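Coclaurine N-methyltransferase (Coptis japonica, PDB 6GKV) transfers a methyl group from S-adenosyl-L-methionine to the nitrogen of coclaurine and related tetrahydroisoquinolines in alkaloid biosynthesis. Local coordinates at residues A[65-70]-A[153-158]; A[77-82]-A[132-137]; A[176-181]-A[185-190]. One frame throughout, in Å; residues are numbered along the deposited sequence.

Contact 1: residues A[65-70]-A[153-158]. With SAH (S-adenosyl-L-homocysteine), chain C.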
loop_
_atom_site.group_PDB
_atom_site.type_symbol
_atom_site.label_atom_id
_atom_site.label_comp_id
_atom_site.label_asym_id
_atom_site.label_seq_id
_atom_site.Cartn_x
_atom_site.Cartn_y
_atom_site.Cartn_z
ATOM N N THR A 65 9.926 -20.228 10.348
ATOM C CA THR A 65 11.113 -21.077 10.338
ATOM C C THR A 65 12.013 -20.692 11.510
ATOM O O THR A 65 11.837 -19.621 12.114
ATOM C CB THR A 65 11.902 -20.966 9.014
ATOM O OG1 THR A 65 12.467 -19.653 8.888
ATOM C CG2 THR A 65 10.994 -21.246 7.828
ATOM N N GLU A 66 12.962 -21.576 11.825
ATOM C CA GLU A 66 13.928 -21.372 12.908
ATOM C C GLU A 66 13.261 -20.973 14.226
ATOM O O GLU A 66 13.740 -20.070 14.904
ATOM C CB GLU A 66 14.956 -20.303 12.514
ATOM C CG GLU A 66 15.558 -20.468 11.119
ATOM C CD GLU A 66 16.474 -21.677 11.007
ATOM O OE1 GLU A 66 16.939 -22.170 12.056
ATOM O OE2 GLU A 66 16.725 -22.138 9.871
ATOM N N VAL A 67 12.176 -21.658 14.591
ATOM C CA VAL A 67 11.300 -21.214 15.684
ATOM C C VAL A 67 11.898 -21.369 17.084
ATOM O O VAL A 67 11.859 -20.438 17.887
ATOM C CB VAL A 67 9.965 -21.974 15.654
ATOM C CG1 VAL A 67 9.004 -21.413 16.700
ATOM C CG2 VAL A 67 9.367 -21.928 14.260
ATOM N N GLU A 68 12.431 -22.547 17.382
ATOM C CA GLU A 68 12.955 -22.805 18.724
ATOM C C GLU A 68 14.430 -22.397 18.852
ATOM O O GLU A 68 14.895 -22.146 19.968
ATOM C CB GLU A 68 12.770 -24.276 19.131
ATOM C CG GLU A 68 11.369 -24.575 19.693
ATOM C CD GLU A 68 11.087 -23.879 21.027
ATOM O OE1 GLU A 68 12.042 -23.390 21.676
ATOM O OE2 GLU A 68 9.898 -23.791 21.406
ATOM N N THR A 69 15.157 -22.315 17.734
ATOM C CA THR A 69 16.490 -21.698 17.739
ATOM C C THR A 69 16.400 -20.149 17.698
ATOM O O THR A 69 17.424 -19.464 17.814
ATOM C CB THR A 69 17.376 -22.203 16.565
ATOM O OG1 THR A 69 16.632 -22.212 15.344
ATOM C CG2 THR A 69 17.930 -23.618 16.830
ATOM N N LEU A 70 15.185 -19.609 17.522
ATOM C CA LEU A 70 14.926 -18.183 17.739
ATOM C C LEU A 70 14.616 -17.932 19.215
ATOM O O LEU A 70 15.058 -16.930 19.781
ATOM C CB LEU A 70 13.770 -17.674 16.856
ATOM C CG LEU A 70 13.142 -16.287 17.097
ATOM C CD1 LEU A 70 14.193 -15.178 17.174
ATOM C CD2 LEU A 70 12.092 -15.978 16.026
ATOM N N VAL A 153 0.095 -14.886 25.223
ATOM C CA VAL A 153 0.625 -16.120 24.638
ATOM C C VAL A 153 2.108 -16.041 24.283
ATOM O O VAL A 153 2.525 -15.174 23.524
ATOM C CB VAL A 153 -0.138 -16.521 23.374
ATOM C CG1 VAL A 153 0.389 -17.847 22.863
ATOM C CG2 VAL A 153 -1.610 -16.627 23.667
ATOM N N THR A 154 2.887 -16.977 24.820
ATOM C CA THR A 154 4.335 -17.004 24.631
ATOM C C THR A 154 4.847 -18.418 24.420
ATOM O O THR A 154 4.259 -19.349 24.924
ATOM C CB THR A 154 5.063 -16.435 25.840
ATOM O OG1 THR A 154 4.431 -15.222 26.251
ATOM C CG2 THR A 154 6.465 -16.131 25.470
ATOM N N ASN A 155 5.949 -18.580 23.690
ATOM C CA ASN A 155 6.635 -19.868 23.631
ATOM C C ASN A 155 7.905 -19.853 24.483
ATOM O O ASN A 155 8.787 -20.705 24.334
ATOM C CB ASN A 155 6.969 -20.232 22.185
ATOM C CG ASN A 155 7.958 -19.269 21.550
ATOM O OD1 ASN A 155 8.140 -18.139 22.015
ATOM N ND2 ASN A 155 8.590 -19.708 20.466
ATOM N N SER A 156 7.974 -18.878 25.384
ATOM C CA SER A 156 9.170 -18.608 26.180
ATOM C C SER A 156 8.909 -18.843 27.667
ATOM O O SER A 156 8.201 -18.073 28.316
ATOM C CB SER A 156 9.650 -17.167 25.923
ATOM O OG SER A 156 10.562 -16.715 26.900
ATOM N N VAL A 157 9.478 -19.924 28.198
ATOM C CA VAL A 157 9.276 -20.310 29.595
ATOM C C VAL A 157 9.671 -19.207 30.565
ATOM O O VAL A 157 9.167 -19.151 31.683
ATOM C CB VAL A 157 10.070 -21.575 29.947
ATOM C CG1 VAL A 157 9.579 -22.758 29.128
ATOM C CG2 VAL A 157 11.558 -21.341 29.724
ATOM N N SER A 158 10.565 -18.328 30.127
ATOM C CA SER A 158 11.006 -17.207 30.939
ATOM C C SER A 158 9.975 -16.069 30.955
ATOM O O SER A 158 9.895 -15.314 31.921
ATOM C CB SER A 158 12.356 -16.711 30.426
ATOM O OG SER A 158 12.605 -15.377 30.803
HETATM N N SAH C . 5.360 -8.136 22.251
HETATM C CA SAH C . 6.401 -7.964 23.254
HETATM C CB SAH C . 7.732 -8.507 22.755
HETATM C CG SAH C . 7.990 -8.371 21.257
HETATM S SD SAH C . 9.493 -9.263 20.769
HETATM C C SAH C . 6.570 -6.505 23.648
HETATM O O SAH C . 6.081 -5.644 22.916
HETATM O OXT SAH C . 7.186 -6.170 24.675
HETATM C "C5'" SAH C . 8.577 -10.634 20.011
HETATM C "C4'" SAH C . 7.786 -11.498 21.000
HETATM O "O4'" SAH C . 7.146 -12.567 20.322
HETATM C "C3'" SAH C . 8.670 -12.130 22.068
HETATM O "O3'" SAH C . 7.961 -12.159 23.281
HETATM C "C2'" SAH C . 8.860 -13.561 21.630
HETATM O "O2'" SAH C . 8.980 -14.372 22.773
HETATM C "C1'" SAH C . 7.573 -13.818 20.849
HETATM N N9 SAH C . 7.726 -14.830 19.779
HETATM C C8 SAH C . 8.662 -14.874 18.767
HETATM N N7 SAH C . 8.429 -15.980 18.015
HETATM C C5 SAH C . 7.357 -16.644 18.532
HETATM C C6 SAH C . 6.697 -17.825 18.174
HETATM N N6 SAH C . 7.095 -18.548 17.123
HETATM N N1 SAH C . 5.616 -18.249 18.925
HETATM C C2 SAH C . 5.199 -17.516 20.022
HETATM N N3 SAH C . 5.854 -16.351 20.370
HETATM C C4 SAH C . 6.915 -15.928 19.639
#
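Glu68 and Asn155 mark the closest backbone approach, their CA atoms 8.5 Å apart, so side chains and the bound SAH span most of the gap. Asn155 points toward the 65-70 loop and carries the contact. Its CG sits between the backbone N and the carbonyl carbon (chi1 64°), and this brings the amide flat over the six-membered ring of the adenine. The two planes are nearly parallel. Asn155 CG lies 3.6 Å from SAH C2, and Asn155 CB follows at 3.9 Å from the same SAH C2. Val67 comes in on the same side of the adenine plane, with Val67 CG1 3.5 Å from SAH N6. The valine and the asparagine side chains cross obliquely.

Asn155 directly follows strand 149-154 of the Rossmann-like methyltransferase sheet. The helix after it, 157-168, is N-capped by Ser156, whose OG makes a weak bond to the N of Gln159 and also bonds to the O of Tyr75, before helix 79-85. Gln159 OE1 in turn bonds to SAH.

Leu70 CD2 approaches the five-membered ring, 4.2 Å from SAH N7. On the ribose side, Thr154 CG2 stands 4.1 Å from SAH O2'. The carboxylate of Glu68 lies near the Asn155 side chain.

Contact 2: residues A[77-82]-A[132-137]. With SAH (S-adenosyl-L-homocysteine), chain C.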
loop_
_atom_site.group_PDB
_atom_site.type_symbol
_atom_site.label_atom_id
_atom_site.label_comp_id
_atom_site.label_asym_id
_atom_site.label_seq_id
_atom_site.Cartn_x
_atom_site.Cartn_y
_atom_site.Cartn_z
ATOM N N ILE A 77 15.759 -14.476 27.761
ATOM C CA ILE A 77 16.694 -13.602 28.446
ATOM C C ILE A 77 16.341 -13.484 29.919
ATOM O O ILE A 77 15.178 -13.278 30.253
ATOM C CB ILE A 77 16.702 -12.195 27.815
ATOM C CG1 ILE A 77 16.740 -12.293 26.276
ATOM C CG2 ILE A 77 17.845 -11.358 28.408
ATOM C CD1 ILE A 77 17.920 -13.131 25.720
ATOM N N PRO A 78 17.344 -13.623 30.802
ATOM C CA PRO A 78 17.133 -13.409 32.236
ATOM C C PRO A 78 16.462 -12.072 32.522
ATOM O O PRO A 78 16.913 -11.017 32.065
ATOM C CB PRO A 78 18.555 -13.454 32.819
ATOM C CG PRO A 78 19.477 -13.394 31.642
ATOM C CD PRO A 78 18.729 -14.024 30.518
ATOM N N ILE A 79 15.376 -12.142 33.282
ATOM C CA ILE A 79 14.552 -10.988 33.580
ATOM C C ILE A 79 15.354 -9.896 34.294
ATOM O O ILE A 79 15.138 -8.703 34.045
ATOM C CB ILE A 79 13.324 -11.415 34.428
ATOM C CG1 ILE A 79 12.264 -10.318 34.442
ATOM C CG2 ILE A 79 13.733 -11.883 35.834
ATOM C CD1 ILE A 79 11.486 -10.243 33.160
ATOM N N GLU A 80 16.297 -10.318 35.142
ATOM C CA GLU A 80 17.134 -9.413 35.937
ATOM C C GLU A 80 17.936 -8.453 35.062
ATOM O O GLU A 80 18.243 -7.326 35.473
ATOM C CB GLU A 80 18.099 -10.208 36.818
ATOM C CG GLU A 80 17.682 -11.644 37.083
ATOM C CD GLU A 80 18.793 -12.466 37.730
ATOM O OE1 GLU A 80 19.964 -12.014 37.729
ATOM O OE2 GLU A 80 18.493 -13.568 38.244
ATOM N N PHE A 81 18.285 -8.925 33.866
ATOM C CA PHE A 81 18.943 -8.102 32.860
ATOM C C PHE A 81 17.957 -7.143 32.207
ATOM O O PHE A 81 18.304 -6.008 31.906
ATOM C CB PHE A 81 19.595 -8.963 31.777
ATOM C CG PHE A 81 20.168 -8.160 30.637
ATOM C CD1 PHE A 81 21.132 -7.178 30.871
ATOM C CD2 PHE A 81 19.730 -8.364 29.340
ATOM C CE1 PHE A 81 21.658 -6.423 29.827
ATOM C CE2 PHE A 81 20.244 -7.618 28.295
ATOM C CZ PHE A 81 21.217 -6.644 28.538
ATOM N N LEU A 82 16.731 -7.603 31.984
ATOM C CA LEU A 82 15.752 -6.782 31.286
ATOM C C LEU A 82 15.294 -5.590 32.147
ATOM O O LEU A 82 15.090 -4.505 31.624
ATOM C CB LEU A 82 14.565 -7.648 30.822
ATOM C CG LEU A 82 14.989 -8.625 29.711
ATOM C CD1 LEU A 82 13.870 -9.567 29.321
ATOM C CD2 LEU A 82 15.530 -7.894 28.463
ATOM N N CYS A 132 3.681 -11.882 23.819
ATOM C CA CYS A 132 3.537 -10.878 24.861
ATOM C C CYS A 132 4.818 -10.316 25.485
ATOM O O CYS A 132 4.755 -9.367 26.285
ATOM C CB CYS A 132 2.692 -11.478 25.976
ATOM S SG CYS A 132 3.486 -12.904 26.703
ATOM N N GLY A 133 5.966 -10.911 25.166
ATOM C CA GLY A 133 7.217 -10.499 25.785
ATOM C C GLY A 133 7.182 -10.672 27.293
ATOM O O GLY A 133 6.823 -11.735 27.792
ATOM N N GLN A 134 7.545 -9.624 28.024
ATOM C CA GLN A 134 7.409 -9.630 29.475
ATOM C C GLN A 134 6.099 -8.972 29.913
ATOM O O GLN A 134 5.975 -8.483 31.036
ATOM C CB GLN A 134 8.602 -8.941 30.130
ATOM C CG GLN A 134 9.867 -9.780 30.096
ATOM C CD GLN A 134 10.472 -9.875 28.706
ATOM O OE1 GLN A 134 10.344 -8.954 27.897
ATOM N NE2 GLN A 134 11.128 -10.999 28.417
ATOM N N GLY A 135 5.127 -8.957 29.005
ATOM C CA GLY A 135 3.769 -8.586 29.347
ATOM C C GLY A 135 3.508 -7.127 29.644
ATOM O O GLY A 135 2.521 -6.810 30.312
ATOM N N ALA A 136 4.375 -6.244 29.144
ATOM C CA ALA A 136 4.187 -4.803 29.290
ATOM C C ALA A 136 2.755 -4.393 28.941
ATOM O O ALA A 136 2.122 -3.614 29.675
ATOM C CB ALA A 136 5.172 -4.057 28.428
ATOM N N LEU A 137 2.238 -4.950 27.844
ATOM C CA LEU A 137 0.879 -4.636 27.392
ATOM C C LEU A 137 -0.185 -5.394 28.179
ATOM O O LEU A 137 -1.198 -4.814 28.567
ATOM C CB LEU A 137 0.726 -4.936 25.903
ATOM C CG LEU A 137 -0.631 -4.670 25.239
ATOM C CD1 LEU A 137 -1.071 -3.196 25.360
ATOM C CD2 LEU A 137 -0.564 -5.097 23.778
HETATM N N SAH C . 5.360 -8.136 22.251
HETATM C CA SAH C . 6.401 -7.964 23.254
HETATM C CB SAH C . 7.732 -8.507 22.755
HETATM C CG SAH C . 7.990 -8.371 21.257
HETATM S SD SAH C . 9.493 -9.263 20.769
HETATM C C SAH C . 6.570 -6.505 23.648
HETATM O O SAH C . 6.081 -5.644 22.916
HETATM O OXT SAH C . 7.186 -6.170 24.675
HETATM C "C5'" SAH C . 8.577 -10.634 20.011
HETATM C "C4'" SAH C . 7.786 -11.498 21.000
HETATM O "O4'" SAH C . 7.146 -12.567 20.322
HETATM C "C3'" SAH C . 8.670 -12.130 22.068
HETATM O "O3'" SAH C . 7.961 -12.159 23.281
HETATM C "C2'" SAH C . 8.860 -13.561 21.630
HETATM O "O2'" SAH C . 8.980 -14.372 22.773
HETATM C "C1'" SAH C . 7.573 -13.818 20.849
HETATM N N9 SAH C . 7.726 -14.830 19.779
HETATM C C8 SAH C . 8.662 -14.874 18.767
HETATM N N7 SAH C . 8.429 -15.980 18.015
HETATM C C5 SAH C . 7.357 -16.644 18.532
HETATM C C6 SAH C . 6.697 -17.825 18.174
HETATM N N6 SAH C . 7.095 -18.548 17.123
HETATM N N1 SAH C . 5.616 -18.249 18.925
HETATM C C2 SAH C . 5.199 -17.516 20.022
HETATM N N3 SAH C . 5.854 -16.351 20.370
HETATM C C4 SAH C . 6.915 -15.928 19.639
#
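The side-chain amide of Gln134 is the flat group here, and Leu82 CD1 sits over one of its faces. That methyl is 3.5 Å from Gln134 CD and closer still to Gln134 NE2, at 3.2 Å. The two side chains cross at about a right angle. No hydrogen bond to 77-82 is made at the edges of the amide. Gln134 bends at its second torsion (chi2 72°), which turns the amide aside and leaves CG to meet the other partner. Ile79 CD1 touches this Gln134 CG at 3.5 Å, its chain running past the glutamine in the opposite direction.

Gln134 also packs on Gln159 and Tyr162 of helix 157-168 and on Leu90. On the far side of helix 79-85, the Phe81 ring meets those of Trp323 and Phe306.

Residues 132-135 form a type II' turn, closed by Gly135 N to Cys132 O at 2.8 Å. The turn leads into helix 136-143 and is consistent with the glycine-rich loop of Rossmann-type methyltransferases. Gly133 binds S-adenosyl-L-homocysteine, and its N is 3.0 Å from SAH O3'. Gly133 has a positive phi of 60°, which favours glycine, and SAH CA lies close by. Cys132 C packs against SAH CA at 3.6 Å.

An alanine in place of Gln134 would remove CG and the amide, and is likely to open a gap beneath the methyls of Ile79 and Leu82 beside the turn.

Across this contact the glutamine works through its surface, not its polarity. The glycine-rich turn is therefore joined to helix 79-85 by van der Waals packing, while the backbone at Gly133 lies against the ligand.

Contact 3: residues A[176-181]-A[185-190]. With SAH (S-adenosyl-L-homocysteine), chain C.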
loop_
_atom_site.group_PDB
_atom_site.type_symbol
_atom_site.label_atom_id
_atom_site.label_comp_id
_atom_site.label_asym_id
_atom_site.label_seq_id
_atom_site.Cartn_x
_atom_site.Cartn_y
_atom_site.Cartn_z
ATOM N N GLU A 176 -4.118 -14.064 32.395
ATOM C CA GLU A 176 -3.929 -15.481 32.173
ATOM C C GLU A 176 -2.831 -15.645 31.116
ATOM O O GLU A 176 -2.813 -14.897 30.135
ATOM C CB GLU A 176 -5.242 -16.116 31.728
ATOM C CG GLU A 176 -5.097 -17.417 30.983
ATOM C CD GLU A 176 -6.416 -17.893 30.415
ATOM O OE1 GLU A 176 -7.468 -17.363 30.832
ATOM O OE2 GLU A 176 -6.401 -18.792 29.553
ATOM N N VAL A 177 -1.902 -16.580 31.316
ATOM C CA VAL A 177 -0.799 -16.746 30.368
ATOM C C VAL A 177 -0.643 -18.176 29.863
ATOM O O VAL A 177 -0.617 -19.126 30.651
ATOM C CB VAL A 177 0.541 -16.318 30.984
ATOM C CG1 VAL A 177 1.633 -16.310 29.919
ATOM C CG2 VAL A 177 0.419 -14.957 31.638
ATOM N N LYS A 178 -0.513 -18.322 28.547
ATOM C CA LYS A 178 -0.417 -19.637 27.909
ATOM C C LYS A 178 0.939 -19.846 27.241
ATOM O O LYS A 178 1.413 -18.962 26.525
ATOM C CB LYS A 178 -1.521 -19.812 26.854
ATOM C CG LYS A 178 -2.932 -19.481 27.307
ATOM C CD LYS A 178 -3.943 -19.894 26.231
ATOM C CE LYS A 178 -5.378 -19.889 26.752
ATOM N NZ LYS A 178 -5.511 -20.597 28.061
ATOM N N LEU A 179 1.549 -21.016 27.439
ATOM C CA LEU A 179 2.813 -21.306 26.768
ATOM C C LEU A 179 2.597 -22.134 25.492
ATOM O O LEU A 179 2.243 -23.314 25.562
ATOM C CB LEU A 179 3.767 -22.024 27.718
ATOM C CG LEU A 179 5.250 -22.061 27.340
ATOM C CD1 LEU A 179 5.955 -20.733 27.639
ATOM C CD2 LEU A 179 5.905 -23.209 28.064
ATOM N N ALA A 180 2.810 -21.510 24.329
ATOM C CA ALA A 180 2.512 -22.143 23.038
ATOM C C ALA A 180 3.363 -21.619 21.885
ATOM O O ALA A 180 3.752 -20.454 21.875
ATOM C CB ALA A 180 1.037 -21.959 22.691
ATOM N N ASP A 181 3.646 -22.487 20.915
ATOM C CA ASP A 181 4.231 -22.058 19.653
ATOM C C ASP A 181 3.066 -21.571 18.792
ATOM O O ASP A 181 2.179 -22.343 18.434
ATOM C CB ASP A 181 5.016 -23.189 18.975
ATOM C CG ASP A 181 5.623 -22.778 17.627
ATOM O OD1 ASP A 181 5.847 -21.574 17.390
ATOM O OD2 ASP A 181 5.889 -23.668 16.794
ATOM N N HIS A 185 0.057 -23.508 17.248
ATOM C CA HIS A 185 -0.998 -23.560 18.247
ATOM C C HIS A 185 -2.389 -23.441 17.625
ATOM O O HIS A 185 -2.679 -22.527 16.850
ATOM C CB HIS A 185 -0.817 -22.480 19.319
ATOM C CG HIS A 185 -1.778 -22.617 20.464
ATOM N ND1 HIS A 185 -1.663 -23.607 21.410
ATOM C CD2 HIS A 185 -2.890 -21.910 20.779
ATOM C CE1 HIS A 185 -2.660 -23.499 22.279
ATOM N NE2 HIS A 185 -3.414 -22.481 21.917
ATOM N N GLU A 186 -3.244 -24.394 17.964
ATOM C CA GLU A 186 -4.656 -24.266 17.680
ATOM C C GLU A 186 -5.375 -24.079 19.007
ATOM O O GLU A 186 -4.911 -24.551 20.038
ATOM C CB GLU A 186 -5.191 -25.488 16.921
ATOM C CG GLU A 186 -4.584 -25.702 15.524
ATOM C CD GLU A 186 -5.073 -24.693 14.472
ATOM O OE1 GLU A 186 -5.729 -23.690 14.836
ATOM O OE2 GLU A 186 -4.797 -24.908 13.268
ATOM N N MET A 187 -6.486 -23.358 18.987
ATOM C CA MET A 187 -7.280 -23.155 20.185
ATOM C C MET A 187 -8.694 -22.803 19.770
ATOM O O MET A 187 -8.901 -22.090 18.783
ATOM C CB MET A 187 -6.681 -22.060 21.083
ATOM C CG MET A 187 -6.634 -20.672 20.475
ATOM S SD MET A 187 -5.899 -19.437 21.575
ATOM C CE MET A 187 -6.980 -19.581 22.990
ATOM N N ALA A 188 -9.666 -23.321 20.514
ATOM C CA ALA A 188 -11.069 -23.155 20.167
ATOM C C ALA A 188 -11.693 -21.984 20.919
ATOM O O ALA A 188 -12.917 -21.824 20.936
ATOM C CB ALA A 188 -11.834 -24.438 20.448
ATOM N N GLU A 189 -10.852 -21.165 21.540
ATOM C CA GLU A 189 -11.336 -19.967 22.208
ATOM C C GLU A 189 -11.385 -18.791 21.228
ATOM O O GLU A 189 -10.951 -18.913 20.082
ATOM C CB GLU A 189 -10.467 -19.642 23.413
ATOM C CG GLU A 189 -11.203 -19.787 24.723
ATOM C CD GLU A 189 -10.373 -19.337 25.898
ATOM O OE1 GLU A 189 -9.308 -18.722 25.672
ATOM O OE2 GLU A 189 -10.789 -19.592 27.047
ATOM N N THR A 190 -11.910 -17.656 21.683
ATOM C CA THR A 190 -12.251 -16.557 20.783
ATOM C C THR A 190 -12.370 -15.215 21.528
ATOM O O THR A 190 -13.031 -15.141 22.569
ATOM C CB THR A 190 -13.550 -16.895 20.044
ATOM O OG1 THR A 190 -13.250 -17.791 18.968
ATOM C CG2 THR A 190 -14.175 -15.681 19.474
HETATM N N SAH C . 5.360 -8.136 22.251
HETATM C CA SAH C . 6.401 -7.964 23.254
HETATM C CB SAH C . 7.732 -8.507 22.755
HETATM C CG SAH C . 7.990 -8.371 21.257
HETATM S SD SAH C . 9.493 -9.263 20.769
HETATM C C SAH C . 6.570 -6.505 23.648
HETATM O O SAH C . 6.081 -5.644 22.916
HETATM O OXT SAH C . 7.186 -6.170 24.675
HETATM C "C5'" SAH C . 8.577 -10.634 20.011
HETATM C "C4'" SAH C . 7.786 -11.498 21.000
HETATM O "O4'" SAH C . 7.146 -12.567 20.322
HETATM C "C3'" SAH C . 8.670 -12.130 22.068
HETATM O "O3'" SAH C . 7.961 -12.159 23.281
HETATM C "C2'" SAH C . 8.860 -13.561 21.630
HETATM O "O2'" SAH C . 8.980 -14.372 22.773
HETATM C "C1'" SAH C . 7.573 -13.818 20.849
HETATM N N9 SAH C . 7.726 -14.830 19.779
HETATM C C8 SAH C . 8.662 -14.874 18.767
HETATM N N7 SAH C . 8.429 -15.980 18.015
HETATM C C5 SAH C . 7.357 -16.644 18.532
HETATM C C6 SAH C . 6.697 -17.825 18.174
HETATM N N6 SAH C . 7.095 -18.548 17.123
HETATM N N1 SAH C . 5.616 -18.249 18.925
HETATM C C2 SAH C . 5.199 -17.516 20.022
HETATM N N3 SAH C . 5.854 -16.351 20.370
HETATM C C4 SAH C . 6.915 -15.928 19.639
#
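Ala180 and Asp181, just past the edge strand 176-179, belong to the adenine pocket, and the loop that leads on to strand 191-197 packs against them through His185. Asp181 accepts a hydrogen bond from the adenine amino group, SAH N6 to Asp181 OD1, at 3.3 Å and 152°. Its backbone O receives a weak bond from His185 N, 2.7 Å long but bent to 119°. The Asp181 carboxylate also has weak bonds to Thr183 N and Thr184 OG1, within the turn.

His185 holds CG anti to its backbone N (chi1 -172°), which carries the ring back beside Ala180. Ala180 CB lies 3.4 Å from His185 ND1, at an oblique angle to the ring. Met187 SD lies at the ring edge, in its plane.

Farther along, Lys178 CE meets Met187 CE at 4.1 Å. Lys178 bends at its last torsion to reach Glu176, and its NZ forms a salt bridge with Glu176 OE2. Glu189 OE1 lies nearby, 4.9 Å from Lys178 NZ, without touching it.

The lysine charge is probably balanced mainly by Glu176 of its own strand, with Glu189 close by. Across the contact, methyl and ring packing join one bent backbone bond, and the weak bonds around Asp181 probably steady the carboxylate that accepts the adenine amino group.

Overall arrangement
All three touch SAH: contacts 1 and 3 at the adenine, contact 2 at the ribose and the amino-acid part. Contact 2 is buried and held by van der Waals packing, with no hydrogen bond between its segments. Contact 1 is partly buried, and its two segments meet largely around the adenine. Contact 3 is at the surface, where charged side chains appear. Contacts 1 and 3 share the sheet: strands 149-154 and 176-179 are neighbours, probably bonded through Thr154 N to Lys178 O and Thr154 O to Ala180 N. Val67 CG1 also packs on Asp181 OD1. Contacts 1 and 2 adjoin through Ser158 and Ile77, by a weak hydrogen bond. Contacts 2 and 3 do not touch, their nearest atoms being about 5 Å apart.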